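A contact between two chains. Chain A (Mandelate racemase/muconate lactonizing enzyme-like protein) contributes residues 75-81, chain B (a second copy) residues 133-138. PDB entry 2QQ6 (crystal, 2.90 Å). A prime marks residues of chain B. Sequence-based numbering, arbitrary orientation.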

# COMPACT_ATOMS: atom_id res chain seq x y z
N ARG A 75 -8.44 8.48 -6.08
CA ARG A 75 -9.59 8.50 -5.18
C ARG A 75 -10.52 7.32 -5.41
O ARG A 75 -11.32 6.98 -4.54
CB ARG A 75 -10.38 9.80 -5.32
CG ARG A 75 -9.54 11.03 -5.06
CD ARG A 75 -10.36 12.31 -4.92
NE ARG A 75 -9.47 13.46 -4.85
CZ ARG A 75 -9.83 14.69 -4.53
NH1 ARG A 75 -11.09 14.97 -4.22
NH2 ARG A 75 -8.92 15.66 -4.53
N TRP A 76 -10.41 6.70 -6.58
CA TRP A 76 -11.24 5.55 -6.93
C TRP A 76 -10.76 4.29 -6.17
O TRP A 76 -11.52 3.33 -6.00
CB TRP A 76 -11.20 5.35 -8.46
CG TRP A 76 -11.94 4.13 -8.96
CD1 TRP A 76 -11.38 2.92 -9.28
CD2 TRP A 76 -13.36 3.96 -9.10
NE1 TRP A 76 -12.37 2.01 -9.61
CE2 TRP A 76 -13.59 2.63 -9.51
CE3 TRP A 76 -14.46 4.81 -8.93
CZ2 TRP A 76 -14.87 2.12 -9.73
CZ3 TRP A 76 -15.74 4.31 -9.15
CH2 TRP A 76 -15.93 2.98 -9.55
N ASN A 77 -9.53 4.33 -5.68
CA ASN A 77 -8.93 3.22 -4.96
C ASN A 77 -8.87 3.45 -3.45
O ASN A 77 -8.19 2.73 -2.72
CB ASN A 77 -7.51 2.98 -5.49
CG ASN A 77 -7.49 2.43 -6.91
OD1 ASN A 77 -7.59 1.22 -7.12
ND2 ASN A 77 -7.37 3.32 -7.90
N ILE A 78 -9.57 4.47 -2.98
CA ILE A 78 -9.60 4.81 -1.57
C ILE A 78 -9.95 3.62 -0.69
O ILE A 78 -9.36 3.43 0.37
CB ILE A 78 -10.62 5.92 -1.29
CG1 ILE A 78 -10.88 6.02 0.22
CG2 ILE A 78 -11.89 5.64 -2.07
CD1 ILE A 78 -11.95 7.01 0.60
N PHE A 79 -10.91 2.81 -1.13
CA PHE A 79 -11.31 1.64 -0.37
C PHE A 79 -10.71 0.35 -0.92
O PHE A 79 -11.12 -0.74 -0.55
CB PHE A 79 -12.83 1.51 -0.33
CG PHE A 79 -13.51 2.60 0.44
CD1 PHE A 79 -14.13 3.66 -0.22
CD2 PHE A 79 -13.50 2.60 1.83
CE1 PHE A 79 -14.73 4.71 0.50
CE2 PHE A 79 -14.10 3.64 2.56
CZ PHE A 79 -14.72 4.70 1.89
N THR A 80 -9.72 0.49 -1.80
CA THR A 80 -9.05 -0.68 -2.38
C THR A 80 -7.54 -0.50 -2.43
O THR A 80 -6.91 -0.89 -3.41
CB THR A 80 -9.52 -0.95 -3.81
OG1 THR A 80 -9.07 0.10 -4.68
CG2 THR A 80 -11.03 -1.04 -3.87
N GLY A 81 -6.98 0.10 -1.38
CA GLY A 81 -5.54 0.29 -1.31
C GLY A 81 -4.94 1.44 -2.10
O GLY A 81 -3.86 1.30 -2.68
N VAL B 133 -23.68 -0.17 -2.91
CA VAL B 133 -22.26 -0.31 -3.22
C VAL B 133 -21.66 0.02 -4.59
O VAL B 133 -21.97 -0.60 -5.60
CB VAL B 133 -21.79 -1.77 -2.85
CG1 VAL B 133 -20.37 -2.03 -3.40
CG2 VAL B 133 -21.82 -1.97 -1.32
N ASP B 134 -20.77 1.01 -4.59
CA ASP B 134 -20.05 1.35 -5.80
C ASP B 134 -18.66 0.85 -5.44
O ASP B 134 -18.32 0.79 -4.26
CB ASP B 134 -20.01 2.85 -6.03
CG ASP B 134 -19.11 3.24 -7.19
OD1 ASP B 134 -17.91 2.91 -7.15
OD2 ASP B 134 -19.60 3.87 -8.14
N ALA B 135 -17.86 0.46 -6.42
CA ALA B 135 -16.52 -0.01 -6.10
C ALA B 135 -15.82 0.99 -5.19
O ALA B 135 -15.04 0.61 -4.31
CB ALA B 135 -15.73 -0.19 -7.36
N ALA B 136 -16.11 2.28 -5.40
CA ALA B 136 -15.50 3.33 -4.60
C ALA B 136 -16.47 3.88 -3.56
O ALA B 136 -16.38 5.04 -3.18
CB ALA B 136 -15.02 4.44 -5.50
N ALA B 137 -17.39 3.05 -3.10
CA ALA B 137 -18.35 3.46 -2.06
C ALA B 137 -19.33 4.57 -2.44
O ALA B 137 -19.87 5.24 -1.57
CB ALA B 137 -17.61 3.86 -0.79
N HIS B 138 -19.54 4.77 -3.74
CA HIS B 138 -20.49 5.78 -4.18
C HIS B 138 -21.88 5.15 -4.27
O HIS B 138 -22.02 3.93 -4.38
CB HIS B 138 -20.04 6.36 -5.51
CG HIS B 138 -18.89 7.31 -5.36
ND1 HIS B 138 -18.99 8.49 -4.65
CD2 HIS B 138 -17.61 7.24 -5.80
CE1 HIS B 138 -17.82 9.10 -4.65
NE2 HIS B 138 -16.97 8.37 -5.34

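What holds the centre of this contact together? Two aromatic side chains of chain A, Trp76 and Phe79, meet three consecutive alanines of chain B. Trp76 CE3 lies 3.5 Å from Ala136′ CB, and Trp76 CZ2 lies 3.4 Å from Ala135′ CB, so the six-membered part of the indole touches two neighbouring methyl groups. Phe79 reaches the third, with Phe79 CE1 3.3 Å from Ala137′ CB. These are van der Waals contacts between apolar side chains, and no hydrogen bond crosses between the two stretches. The match is one of large aromatic rings against small methyls: the short alanine side chains let the rings come close to the backbone that carries them. Together the two stretches bury 321 Å², counting both sides.

How do the two backbones bring these groups together? The closest pair of CA atoms is Trp76 CA and Ala136′ CA, 5.3 Å apart, which places Ala136′ near the middle of the contact. On chain B, a type I turn from Asp134′ to Ala137′ is closed by a hydrogen bond from Ala137′ N to Asp134′ O at 2.7 Å, and all three alanines direct their CA-to-CB bonds toward chain A. Ala137′ has a positive phi of 64°, yet its methyl is still well placed to meet Phe79. On chain A, the indole gets there differently: the CA-to-CB bond of Trp76 points sideways, but with chi1 in the t rotamer the end of the side chain comes nearer to chain B. Phe79, in the m rotamer, starts toward its partner from the outset. It belongs to a second type I turn, Asn77 to Thr80, in which Thr80 N donates to Asn77 O at 2.9 Å.

How do the rings meet the polar backbone around the methyls? Ala136′ N lies over one face of the Trp76 indole, but its hydrogen is directed elsewhere, into a bond within its own turn. Phe79 presents its edge to the carbonyl of the same residue, with Phe79 CD1 4.0 Å from Ala136′ O near the plane of the ring. That approach sets ring hydrogens rather than the ring face against the oxygen. Farther out, Thr80 makes a looser contact, its methyl CG2 4.4 Å from Ala135′ O.

What happens at the polar edge, where a carboxylate meets the indole? Asp134′ OD1 comes within 3.1 Å of Trp76 CH2, a close approach to a ring carbon made from an oblique direction. The same oxygen accepts a hydrogen bond from Ala136′ N at 2.6 Å, with an N-H...acceptor angle of 174°, almost straight. The carboxylate therefore spans the start of its own turn while resting beside the tryptophan: its polar bond stays within chain B, and what it offers chain A is a packing contact.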